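Local coordinates for protein toxin 2A (Paenibacillus larvae, PDB 5URP) that is a virulence factor and ADP-ribosyltransferase toxin, probably transferring ADP-ribose from NAD+ to a protein of the host cell, at residues K34-K39 with T95-S100; T57-N62 with Q188-L193; I110-E115 with Y199-I204; N118-G123 with Q213-E218. One frame throughout, in Å; residues are numbered along the deposited sequence.

Contact 1. Residues K34-K39 with T95-S100; sequences KKWGKK and TKLKDS
Trp36, on a helical turn, faces an irregular run of backbone across a wide gap, its CA lying 10.3 Å from that of Asp99, the nearest residue of segment 95-100. No main-chain group could span this distance, and the indole does it instead. A trans first torsion (chi1 179°) carries the ring straight out from the helix. Its NE1 then gives a hydrogen bond to Asp99 OD2 at 3.2 Å, with an N-H...O angle of 163°. The acceptor lies in the plane of the indole, at its edge. The ring and carboxylate planes are turned 44° apart, and OD2 is met on its anti side, slightly out of the carboxylate plane. Tryptophan suits this place because one flat group offers both a polar N-H and a broad apolar surface, and aspartate suits the loop because its short side chain presents an acceptor to that N-H. Further round the same rim, Trp36 CH2 touches Leu97 CD2 at 3.9 Å. The leucine side chain runs at about a right angle to the indole and reaches it with a single methyl. The contact joins helix 30-45 to the loop between helix 79-92 and strand 101-107. Phe26 meets the Trp36 ring at about 60°, Ile24 touches both Trp36 and Asp99, and Glu40, a turn further along the helix, accepts a hydrogen bond from Lys98 N.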
# COMPACT_ATOMS: atom_id res chain seq x y z
N LYS A 34 7.84 -14.51 2.47
CA LYS A 34 8.57 -14.18 3.69
C LYS A 34 10.08 -14.35 3.49
O LYS A 34 10.87 -13.50 3.93
CB LYS A 34 8.03 -15.05 4.81
CG LYS A 34 8.08 -14.49 6.19
CD LYS A 34 7.18 -15.33 7.10
CE LYS A 34 7.84 -15.64 8.44
NZ LYS A 34 7.91 -14.46 9.34
N LYS A 35 10.50 -15.42 2.81
CA LYS A 35 11.93 -15.62 2.58
C LYS A 35 12.54 -14.51 1.72
O LYS A 35 13.67 -14.07 1.98
CB LYS A 35 12.16 -16.98 1.90
CG LYS A 35 13.59 -17.20 1.37
CD LYS A 35 13.84 -18.67 0.99
CE LYS A 35 15.32 -18.91 0.67
NZ LYS A 35 16.24 -18.53 1.80
N TRP A 36 11.82 -14.09 0.67
CA TRP A 36 12.30 -13.03 -0.21
C TRP A 36 12.37 -11.71 0.53
O TRP A 36 13.37 -10.98 0.44
CB TRP A 36 11.38 -12.91 -1.42
CG TRP A 36 11.75 -11.84 -2.39
CD1 TRP A 36 12.51 -11.99 -3.52
CD2 TRP A 36 11.37 -10.45 -2.34
NE1 TRP A 36 12.63 -10.78 -4.17
CE2 TRP A 36 11.95 -9.83 -3.47
CE3 TRP A 36 10.62 -9.68 -1.45
CZ2 TRP A 36 11.79 -8.47 -3.74
CZ3 TRP A 36 10.46 -8.33 -1.71
CH2 TRP A 36 11.03 -7.74 -2.85
N GLY A 37 11.31 -11.39 1.27
CA GLY A 37 11.27 -10.11 1.97
C GLY A 37 12.36 -9.99 3.02
O GLY A 37 12.97 -8.93 3.18
N LYS A 38 12.62 -11.08 3.74
CA LYS A 38 13.65 -11.05 4.77
C LYS A 38 15.04 -10.77 4.20
O LYS A 38 15.86 -10.16 4.88
CB LYS A 38 13.67 -12.36 5.54
CG LYS A 38 12.51 -12.52 6.49
CD LYS A 38 12.59 -13.86 7.18
CE LYS A 38 11.42 -14.08 8.12
NZ LYS A 38 11.35 -15.49 8.58
N LYS A 39 15.31 -11.19 2.96
CA LYS A 39 16.58 -10.86 2.33
C LYS A 39 16.69 -9.37 2.06
O LYS A 39 17.76 -8.77 2.23
CB LYS A 39 16.73 -11.63 1.02
CG LYS A 39 16.99 -13.11 1.22
CD LYS A 39 17.11 -13.78 -0.12
CE LYS A 39 17.07 -15.28 0.00
NZ LYS A 39 17.92 -15.89 -1.08
N THR A 95 16.61 1.94 1.08
CA THR A 95 16.55 0.65 0.43
C THR A 95 16.01 0.80 -0.98
O THR A 95 15.43 1.82 -1.35
CB THR A 95 15.76 -0.34 1.28
OG1 THR A 95 15.97 -1.69 0.79
CG2 THR A 95 14.29 0.07 1.33
N LYS A 96 16.33 -0.19 -1.80
CA LYS A 96 16.05 -0.18 -3.22
C LYS A 96 15.76 -1.62 -3.59
O LYS A 96 16.51 -2.52 -3.19
CB LYS A 96 17.25 0.35 -4.03
CG LYS A 96 17.10 1.76 -4.56
CD LYS A 96 18.19 2.09 -5.56
CE LYS A 96 17.85 3.32 -6.35
NZ LYS A 96 18.29 4.54 -5.62
N LEU A 97 14.70 -1.85 -4.36
CA LEU A 97 14.37 -3.22 -4.75
C LEU A 97 15.39 -3.74 -5.73
O LEU A 97 15.71 -3.08 -6.72
CB LEU A 97 12.99 -3.29 -5.39
CG LEU A 97 11.83 -2.99 -4.45
CD1 LEU A 97 10.53 -3.11 -5.25
CD2 LEU A 97 11.85 -3.92 -3.25
N LYS A 98 15.87 -4.96 -5.47
CA LYS A 98 16.72 -5.67 -6.43
C LYS A 98 15.91 -6.21 -7.61
O LYS A 98 16.44 -6.29 -8.72
CB LYS A 98 17.45 -6.83 -5.73
CG LYS A 98 18.44 -7.56 -6.66
CD LYS A 98 19.29 -8.59 -5.92
CE LYS A 98 19.89 -9.61 -6.90
NZ LYS A 98 21.07 -10.37 -6.36
N ASP A 99 14.65 -6.57 -7.39
CA ASP A 99 13.80 -7.09 -8.46
C ASP A 99 12.50 -6.30 -8.47
O ASP A 99 12.07 -5.81 -7.44
CB ASP A 99 13.44 -8.57 -8.26
CG ASP A 99 14.59 -9.40 -7.73
OD1 ASP A 99 15.54 -9.64 -8.51
OD2 ASP A 99 14.52 -9.84 -6.55
N SER A 100 11.83 -6.27 -9.62
CA SER A 100 10.48 -5.73 -9.63
C SER A 100 9.55 -6.71 -8.93
O SER A 100 9.74 -7.93 -9.02
CB SER A 100 9.97 -5.48 -11.03
OG SER A 100 10.93 -4.70 -11.77

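Contact 2. Residues T57-N62 with Q188-L193; sequences TLYTRN and QLEMLL
Tyr59 meets Leu192 through apolar packing: its CE2 lies 3.7 Å from Leu192 CD1, while CD2 of the leucine reaches the ring at Tyr59 CD2. With CG swung away from the backbone N (chi1 168°), the tyrosine leaves the helix toward strand 190-193; the axes of helix 57-61 and this strand pass 11.7 Å apart. A branched leucine suits this gap because two methyls can spread along one ring. Glu190 adds carbon-oxygen van der Waals contacts, without a hydrogen bond across the segments: OE2 lies in the ring plane at the edge of Tyr59, 3.8 Å from CE2, and OE1 rests 3.8 Å from Thr60 CG2. Gln188, Leu189 and Glu190 fit the Gln-x-Glu motif of C3-like ADP-ribosyltransferases, in whose relatives the glutamate is catalytic, and Ser150 to Ser152 fit their Ser-Thr-Ser motif. The carboxylate's hydrogen bonds go elsewhere, OE2 to Ser150 OG, which also bonds the tyrosine hydroxyl, and OE1 to a glycerol probably from the crystallisation liquor. Within the helix, Thr60 OG1 donates to Thr57 O at 2.7 Å, and that carbonyl also accepts from Arg61 N. One water bridges the segments, donating to Thr60 O at 2.8 Å and weakly to Gln188 OE1 at 3.5 Å.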
# COMPACT_ATOMS: atom_id res chain seq x y z
N THR A 57 8.07 0.71 13.53
CA THR A 57 7.22 -0.14 14.37
C THR A 57 5.97 0.61 14.81
O THR A 57 4.84 0.10 14.73
CB THR A 57 8.00 -0.66 15.58
OG1 THR A 57 9.10 -1.48 15.14
CG2 THR A 57 7.10 -1.49 16.49
N LEU A 58 6.15 1.85 15.27
CA LEU A 58 5.01 2.61 15.79
C LEU A 58 4.02 2.95 14.70
O LEU A 58 2.81 2.97 14.94
CB LEU A 58 5.49 3.87 16.49
CG LEU A 58 6.27 3.64 17.78
CD1 LEU A 58 6.73 4.97 18.28
CD2 LEU A 58 5.43 2.89 18.84
N TYR A 59 4.51 3.22 13.49
CA TYR A 59 3.62 3.40 12.36
C TYR A 59 2.79 2.15 12.12
O TYR A 59 1.57 2.24 11.93
CB TYR A 59 4.46 3.78 11.10
CG TYR A 59 3.65 3.71 9.83
CD1 TYR A 59 2.88 4.78 9.40
CD2 TYR A 59 3.61 2.54 9.07
CE1 TYR A 59 2.11 4.70 8.25
CE2 TYR A 59 2.82 2.45 7.94
CZ TYR A 59 2.09 3.54 7.54
OH TYR A 59 1.31 3.42 6.42
N THR A 60 3.43 0.98 12.10
CA THR A 60 2.67 -0.25 11.83
C THR A 60 1.67 -0.53 12.94
O THR A 60 0.64 -1.17 12.69
CB THR A 60 3.58 -1.47 11.64
OG1 THR A 60 4.28 -1.80 12.84
CG2 THR A 60 4.57 -1.29 10.41
N ARG A 61 1.96 -0.07 14.15
CA ARG A 61 1.04 -0.29 15.28
C ARG A 61 -0.24 0.50 15.11
O ARG A 61 -1.32 0.03 15.46
CB ARG A 61 1.76 0.09 16.56
CG ARG A 61 0.96 -0.04 17.87
CD ARG A 61 1.81 0.35 19.08
NE ARG A 61 1.08 0.38 20.34
CZ ARG A 61 0.29 1.39 20.71
NH1 ARG A 61 0.17 2.44 19.87
NH2 ARG A 61 -0.33 1.38 21.84
N ASN A 62 -0.13 1.71 14.56
CA ASN A 62 -1.29 2.57 14.41
C ASN A 62 -0.95 3.59 13.31
O ASN A 62 -0.41 4.66 13.59
CB ASN A 62 -1.65 3.25 15.71
CG ASN A 62 -2.90 4.04 15.61
OD1 ASN A 62 -3.73 3.81 14.72
ND2 ASN A 62 -3.05 5.00 16.51
N GLN A 188 1.70 -9.74 8.38
CA GLN A 188 1.08 -8.94 7.34
C GLN A 188 1.95 -8.87 6.10
O GLN A 188 1.44 -8.52 5.03
CB GLN A 188 0.79 -7.53 7.85
CG GLN A 188 -0.31 -7.53 8.92
CD GLN A 188 -0.80 -6.16 9.27
OE1 GLN A 188 -0.08 -5.17 9.19
NE2 GLN A 188 -2.05 -6.09 9.72
N LEU A 189 3.22 -9.23 6.22
CA LEU A 189 4.19 -9.23 5.11
C LEU A 189 4.20 -7.88 4.39
O LEU A 189 4.16 -7.81 3.16
CB LEU A 189 3.95 -10.37 4.12
CG LEU A 189 3.85 -11.80 4.66
CD1 LEU A 189 4.13 -12.79 3.55
CD2 LEU A 189 4.71 -12.04 5.88
N GLU A 190 4.27 -6.82 5.17
CA GLU A 190 4.07 -5.47 4.66
C GLU A 190 5.30 -4.94 3.92
O GLU A 190 6.43 -5.02 4.43
CB GLU A 190 3.71 -4.51 5.79
CG GLU A 190 3.52 -3.08 5.31
CD GLU A 190 3.03 -2.11 6.37
OE1 GLU A 190 2.52 -2.52 7.44
OE2 GLU A 190 3.15 -0.89 6.11
N MET A 191 5.05 -4.39 2.74
CA MET A 191 6.01 -3.57 2.00
C MET A 191 5.52 -2.13 2.13
O MET A 191 4.40 -1.81 1.71
CB MET A 191 6.10 -3.98 0.53
CG MET A 191 6.62 -5.35 0.27
SD MET A 191 8.37 -5.54 0.66
CE MET A 191 9.10 -4.37 -0.44
N LEU A 192 6.36 -1.27 2.70
CA LEU A 192 5.97 0.10 2.97
C LEU A 192 6.59 0.99 1.91
O LEU A 192 7.81 0.96 1.72
CB LEU A 192 6.44 0.51 4.36
CG LEU A 192 6.10 1.92 4.83
CD1 LEU A 192 4.61 2.20 4.76
CD2 LEU A 192 6.62 2.16 6.24
N LEU A 193 5.76 1.75 1.22
CA LEU A 193 6.26 2.65 0.17
C LEU A 193 6.22 4.08 0.68
O LEU A 193 5.42 4.45 1.54
CB LEU A 193 5.42 2.53 -1.11
CG LEU A 193 5.61 1.37 -2.09
CD1 LEU A 193 4.31 1.18 -2.86
CD2 LEU A 193 6.67 1.58 -3.11
O HOH W 1 -0.52 -1.90 10.28

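Contact 3. Residues I110-E115 with Y199-I204; sequences IIFGKE and YYIDNI
Phe112 points the CE1 corner of its ring at two isoleucines of strand 197-207, approaching Ile204 CD1 at 4.2 Å and Ile201 CD1 at 4.4 Å. Ile201 CD1 arrives near the ring plane, at the edge. The Phe112 and Ile204 side chains approach from opposite directions, and Ile204 CD1 meets the ring at CE1. Phenylalanine fits because the CA atoms of Phe112 and Ile201 are 11.4 Å apart: a large apolar ring reaches across this gap and suits the buried, apolar surroundings. One face of the ring is occupied within its own segment, where Ile111 CG1 sits 3.7 Å above the plane, over the centre. Ile111 uses a different branch across the contact, for its CG2 touches Tyr199 OH at 4.0 Å, the two side chains crossing at about a right angle. Chi1 of 64° turns CG1 over the Phe112 ring and leaves CG2 facing the tyrosine. On the strand, Asp202 and Asn203 both face Glu218 in a classic beta bulge. The bulge interrupts the alternation, which lets Tyr199, Ile201 and then Ile204 all point toward the 3-10 turn. This turn, following strand 101-107, lies against the five-stranded mixed sheet beside helix 128-138, where Phe138 meets the Phe112 ring at about 50° and Ile134 touches Phe112 and Ile204.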
# COMPACT_ATOMS: atom_id res chain seq x y z
N ILE A 110 -12.14 5.26 -1.20
CA ILE A 110 -11.50 6.53 -0.86
C ILE A 110 -10.43 6.90 -1.88
O ILE A 110 -10.23 8.08 -2.17
CB ILE A 110 -10.91 6.47 0.57
CG1 ILE A 110 -10.51 7.86 1.05
CG2 ILE A 110 -9.70 5.54 0.63
CD1 ILE A 110 -11.67 8.76 1.28
N ILE A 111 -9.74 5.91 -2.45
CA ILE A 111 -8.66 6.23 -3.39
C ILE A 111 -9.18 7.02 -4.57
O ILE A 111 -8.39 7.67 -5.26
CB ILE A 111 -7.94 4.95 -3.87
CG1 ILE A 111 -8.87 4.05 -4.67
CG2 ILE A 111 -7.31 4.25 -2.69
CD1 ILE A 111 -8.15 2.95 -5.39
N PHE A 112 -10.49 6.99 -4.81
CA PHE A 112 -11.09 7.70 -5.92
C PHE A 112 -11.67 9.03 -5.50
O PHE A 112 -12.34 9.69 -6.30
CB PHE A 112 -12.19 6.83 -6.56
CG PHE A 112 -11.69 5.52 -7.06
CD1 PHE A 112 -10.71 5.47 -8.03
CD2 PHE A 112 -12.17 4.32 -6.54
CE1 PHE A 112 -10.22 4.26 -8.48
CE2 PHE A 112 -11.68 3.09 -7.00
CZ PHE A 112 -10.72 3.07 -7.96
N GLY A 113 -11.43 9.44 -4.26
CA GLY A 113 -12.05 10.61 -3.67
C GLY A 113 -13.13 10.21 -2.68
O GLY A 113 -13.79 9.17 -2.82
N LYS A 114 -13.32 11.05 -1.66
CA LYS A 114 -14.29 10.75 -0.62
C LYS A 114 -15.69 10.54 -1.17
O LYS A 114 -16.49 9.85 -0.54
CB LYS A 114 -14.30 11.89 0.42
CG LYS A 114 -12.97 12.12 1.13
CD LYS A 114 -13.10 13.18 2.23
CE LYS A 114 -11.80 13.38 3.00
NZ LYS A 114 -11.36 12.13 3.70
N GLU A 115 -16.01 11.11 -2.34
CA GLU A 115 -17.38 11.03 -2.83
C GLU A 115 -17.72 9.62 -3.29
O GLU A 115 -18.88 9.22 -3.22
CB GLU A 115 -17.61 12.03 -3.96
CG GLU A 115 -16.83 11.78 -5.25
CD GLU A 115 -15.51 12.53 -5.29
OE1 GLU A 115 -14.95 12.84 -4.21
OE2 GLU A 115 -15.03 12.81 -6.40
N TYR A 199 1.03 6.41 -8.71
CA TYR A 199 0.82 5.13 -9.37
C TYR A 199 -0.21 5.30 -10.48
O TYR A 199 -1.20 6.01 -10.34
CB TYR A 199 0.43 4.04 -8.35
CG TYR A 199 -0.76 4.26 -7.45
CD1 TYR A 199 -0.68 5.07 -6.33
CD2 TYR A 199 -1.94 3.57 -7.67
CE1 TYR A 199 -1.77 5.23 -5.47
CE2 TYR A 199 -3.02 3.71 -6.81
CZ TYR A 199 -2.93 4.54 -5.73
OH TYR A 199 -4.02 4.67 -4.91
N TYR A 200 0.05 4.62 -11.58
CA TYR A 200 -0.74 4.74 -12.79
C TYR A 200 -1.67 3.54 -12.91
O TYR A 200 -1.22 2.40 -12.81
CB TYR A 200 0.17 4.82 -14.01
CG TYR A 200 -0.54 4.88 -15.34
CD1 TYR A 200 -1.06 6.08 -15.84
CD2 TYR A 200 -0.64 3.75 -16.13
CE1 TYR A 200 -1.70 6.12 -17.05
CE2 TYR A 200 -1.28 3.79 -17.35
CZ TYR A 200 -1.79 4.99 -17.82
OH TYR A 200 -2.41 5.05 -19.03
N ILE A 201 -2.94 3.82 -13.18
CA ILE A 201 -3.97 2.77 -13.28
C ILE A 201 -4.05 2.24 -14.71
O ILE A 201 -4.49 2.94 -15.63
CB ILE A 201 -5.32 3.28 -12.79
CG1 ILE A 201 -5.20 3.67 -11.31
CG2 ILE A 201 -6.38 2.17 -12.92
CD1 ILE A 201 -6.45 4.30 -10.74
N ASP A 202 -3.62 0.99 -14.88
CA ASP A 202 -3.71 0.29 -16.16
C ASP A 202 -5.10 -0.31 -16.40
O ASP A 202 -5.59 -0.30 -17.53
CB ASP A 202 -2.65 -0.81 -16.21
CG ASP A 202 -1.25 -0.25 -16.22
OD1 ASP A 202 -0.92 0.46 -17.18
OD2 ASP A 202 -0.48 -0.52 -15.26
N ASN A 203 -5.76 -0.82 -15.35
CA ASN A 203 -7.02 -1.51 -15.57
C ASN A 203 -7.86 -1.48 -14.29
O ASN A 203 -7.32 -1.56 -13.19
CB ASN A 203 -6.77 -2.96 -16.00
CG ASN A 203 -7.98 -3.60 -16.62
OD1 ASN A 203 -8.38 -3.26 -17.73
ND2 ASN A 203 -8.58 -4.52 -15.91
N ILE A 204 -9.17 -1.34 -14.47
CA ILE A 204 -10.15 -1.47 -13.38
C ILE A 204 -11.24 -2.42 -13.86
O ILE A 204 -11.80 -2.24 -14.94
CB ILE A 204 -10.77 -0.11 -13.00
CG1 ILE A 204 -9.71 0.83 -12.40
CG2 ILE A 204 -11.92 -0.30 -12.00
CD1 ILE A 204 -10.20 2.25 -12.16

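Contact 4. Residues N118-G123 with Q213-E218; sequences NTLMNG and QRLKVE
Leu120 and Leu215 form the apolar half of this contact. Leu120 CD2 lies 3.9 Å from Leu215 CB, and Leu120 CD1 comes to 4.0 Å from Leu215 CD2; the two branched ends lie at a slant to one another. Leucine suits both places because both are buried where the strand meets helix 128-138, and the fork of Leu120 lets CD1 and CD2 alike reach Leu215. Met121 makes the other half: its terminal CE approaches the backbone carbonyl Gln213 O at 3.4 Å. The flexible chain turns at chi2 (-58°) and again at chi3 (-65°), which folds the thioether back over the residue that leads into the strand, although CB does not aim there. Segment 213-218 belongs largely to strand 214-221, an inner strand of the five-stranded mixed sheet of the ADP-ribosyltransferase fold, flanked by strands 164-170 and 197-207. Segment 118-123 carries strand 121-122, which pairs antiparallel with strand 125-126 and packs beside the start of strand 214-221. The amide of Gln213 joins the two parts, since its OE1 accepts from Val126 N, while Ile134 of helix 128-138 touches both leucines. Farther along the strand, Lys216 NZ forms a salt bridge with Glu218 OE2 at 3.2 Å, meeting it from above the carboxylate plane, and a second with Glu167 on the neighbouring strand.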
# COMPACT_ATOMS: atom_id res chain seq x y z
N ASN A 118 -18.18 4.41 -0.16
CA ASN A 118 -19.51 4.01 0.31
C ASN A 118 -20.56 4.04 -0.79
O ASN A 118 -21.75 3.89 -0.51
CB ASN A 118 -19.99 4.88 1.47
CG ASN A 118 -18.94 5.03 2.56
OD1 ASN A 118 -18.50 6.14 2.87
ND2 ASN A 118 -18.54 3.91 3.15
N THR A 119 -20.15 4.25 -2.04
CA THR A 119 -21.04 4.17 -3.18
C THR A 119 -20.79 2.92 -4.02
O THR A 119 -21.58 2.63 -4.92
CB THR A 119 -20.86 5.41 -4.07
OG1 THR A 119 -19.62 5.31 -4.79
CG2 THR A 119 -20.83 6.68 -3.23
N LEU A 120 -19.72 2.18 -3.74
CA LEU A 120 -19.30 1.11 -4.63
C LEU A 120 -20.19 -0.12 -4.50
O LEU A 120 -20.47 -0.79 -5.50
CB LEU A 120 -17.85 0.75 -4.35
CG LEU A 120 -17.14 -0.18 -5.31
CD1 LEU A 120 -17.31 0.25 -6.77
CD2 LEU A 120 -15.66 -0.21 -4.94
N MET A 121 -20.66 -0.41 -3.29
CA MET A 121 -21.27 -1.69 -2.99
C MET A 121 -22.77 -1.54 -2.83
O MET A 121 -23.25 -0.56 -2.26
CB MET A 121 -20.68 -2.29 -1.70
CG MET A 121 -19.18 -2.57 -1.76
SD MET A 121 -18.72 -3.69 -3.10
CE MET A 121 -19.54 -5.19 -2.58
N ASN A 122 -23.49 -2.52 -3.37
CA ASN A 122 -24.89 -2.75 -3.07
C ASN A 122 -24.91 -4.15 -2.47
O ASN A 122 -24.95 -5.15 -3.19
CB ASN A 122 -25.77 -2.58 -4.33
CG ASN A 122 -25.75 -1.14 -4.86
OD1 ASN A 122 -25.78 -0.93 -6.07
ND2 ASN A 122 -25.69 -0.16 -3.96
N GLY A 123 -24.78 -4.22 -1.15
CA GLY A 123 -24.64 -5.51 -0.49
C GLY A 123 -23.33 -6.17 -0.87
O GLY A 123 -22.26 -5.56 -0.80
N GLN A 213 -18.30 -9.45 -4.27
CA GLN A 213 -17.63 -8.84 -5.41
C GLN A 213 -16.79 -7.66 -4.96
O GLN A 213 -17.05 -7.02 -3.93
CB GLN A 213 -18.65 -8.39 -6.46
CG GLN A 213 -19.52 -9.52 -6.98
CD GLN A 213 -20.48 -9.09 -8.06
OE1 GLN A 213 -20.65 -7.90 -8.35
NE2 GLN A 213 -21.14 -10.07 -8.67
N ARG A 214 -15.76 -7.37 -5.74
CA ARG A 214 -14.85 -6.28 -5.45
C ARG A 214 -14.46 -5.58 -6.74
O ARG A 214 -14.62 -6.11 -7.84
CB ARG A 214 -13.57 -6.75 -4.75
CG ARG A 214 -13.80 -7.37 -3.38
CD ARG A 214 -12.54 -7.97 -2.82
NE ARG A 214 -12.13 -9.18 -3.53
CZ ARG A 214 -10.97 -9.79 -3.32
NH1 ARG A 214 -10.10 -9.29 -2.45
NH2 ARG A 214 -10.68 -10.90 -3.99
N LEU A 215 -13.95 -4.37 -6.59
CA LEU A 215 -13.33 -3.67 -7.70
C LEU A 215 -11.83 -3.92 -7.63
O LEU A 215 -11.20 -3.62 -6.62
CB LEU A 215 -13.62 -2.18 -7.62
CG LEU A 215 -13.56 -1.38 -8.89
CD1 LEU A 215 -14.71 -1.78 -9.83
CD2 LEU A 215 -13.65 0.06 -8.47
N LYS A 216 -11.26 -4.44 -8.71
CA LYS A 216 -9.84 -4.72 -8.80
C LYS A 216 -9.16 -3.63 -9.61
O LYS A 216 -9.60 -3.33 -10.72
CB LYS A 216 -9.54 -6.07 -9.43
CG LYS A 216 -8.06 -6.43 -9.21
CD LYS A 216 -7.63 -7.71 -9.85
CE LYS A 216 -6.11 -7.90 -9.63
NZ LYS A 216 -5.58 -9.01 -10.46
N VAL A 217 -8.10 -3.06 -9.05
CA VAL A 217 -7.34 -1.97 -9.67
C VAL A 217 -5.94 -2.51 -9.93
O VAL A 217 -5.27 -2.94 -8.99
CB VAL A 217 -7.27 -0.75 -8.75
CG1 VAL A 217 -6.39 0.35 -9.36
CG2 VAL A 217 -8.70 -0.27 -8.43
N GLU A 218 -5.52 -2.51 -11.18
CA GLU A 218 -4.17 -2.95 -11.54
C GLU A 218 -3.38 -1.69 -11.88
O GLU A 218 -3.80 -0.93 -12.74
CB GLU A 218 -4.19 -3.95 -12.69
CG GLU A 218 -4.85 -5.24 -12.24
CD GLU A 218 -5.26 -6.18 -13.34
OE1 GLU A 218 -4.86 -5.99 -14.49
OE2 GLU A 218 -5.99 -7.16 -13.02

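How the contacts relate
Contacts 1 and 2 form one group and contacts 3 and 4 another, on opposite sides of the chain's centre. In the first, Met191 CE packs on Leu97 CD2 at 4.0 Å, so the strand carrying Glu190 is backed by contact 1 on the side away from the helix of contact 2. In the second, with centres about 12 Å apart, adjacent strands join the contacts: Asp202 N and Glu218 O lie 2.9 Å apart in a probable hydrogen bond, and Phe112 CE2 reaches Leu215 CD2 at 3.9 Å. Contact 2 holds the probable active-site motif and the glycerol; contacts 3 and 4 have centres about 22 Å and 25 Å from its centre.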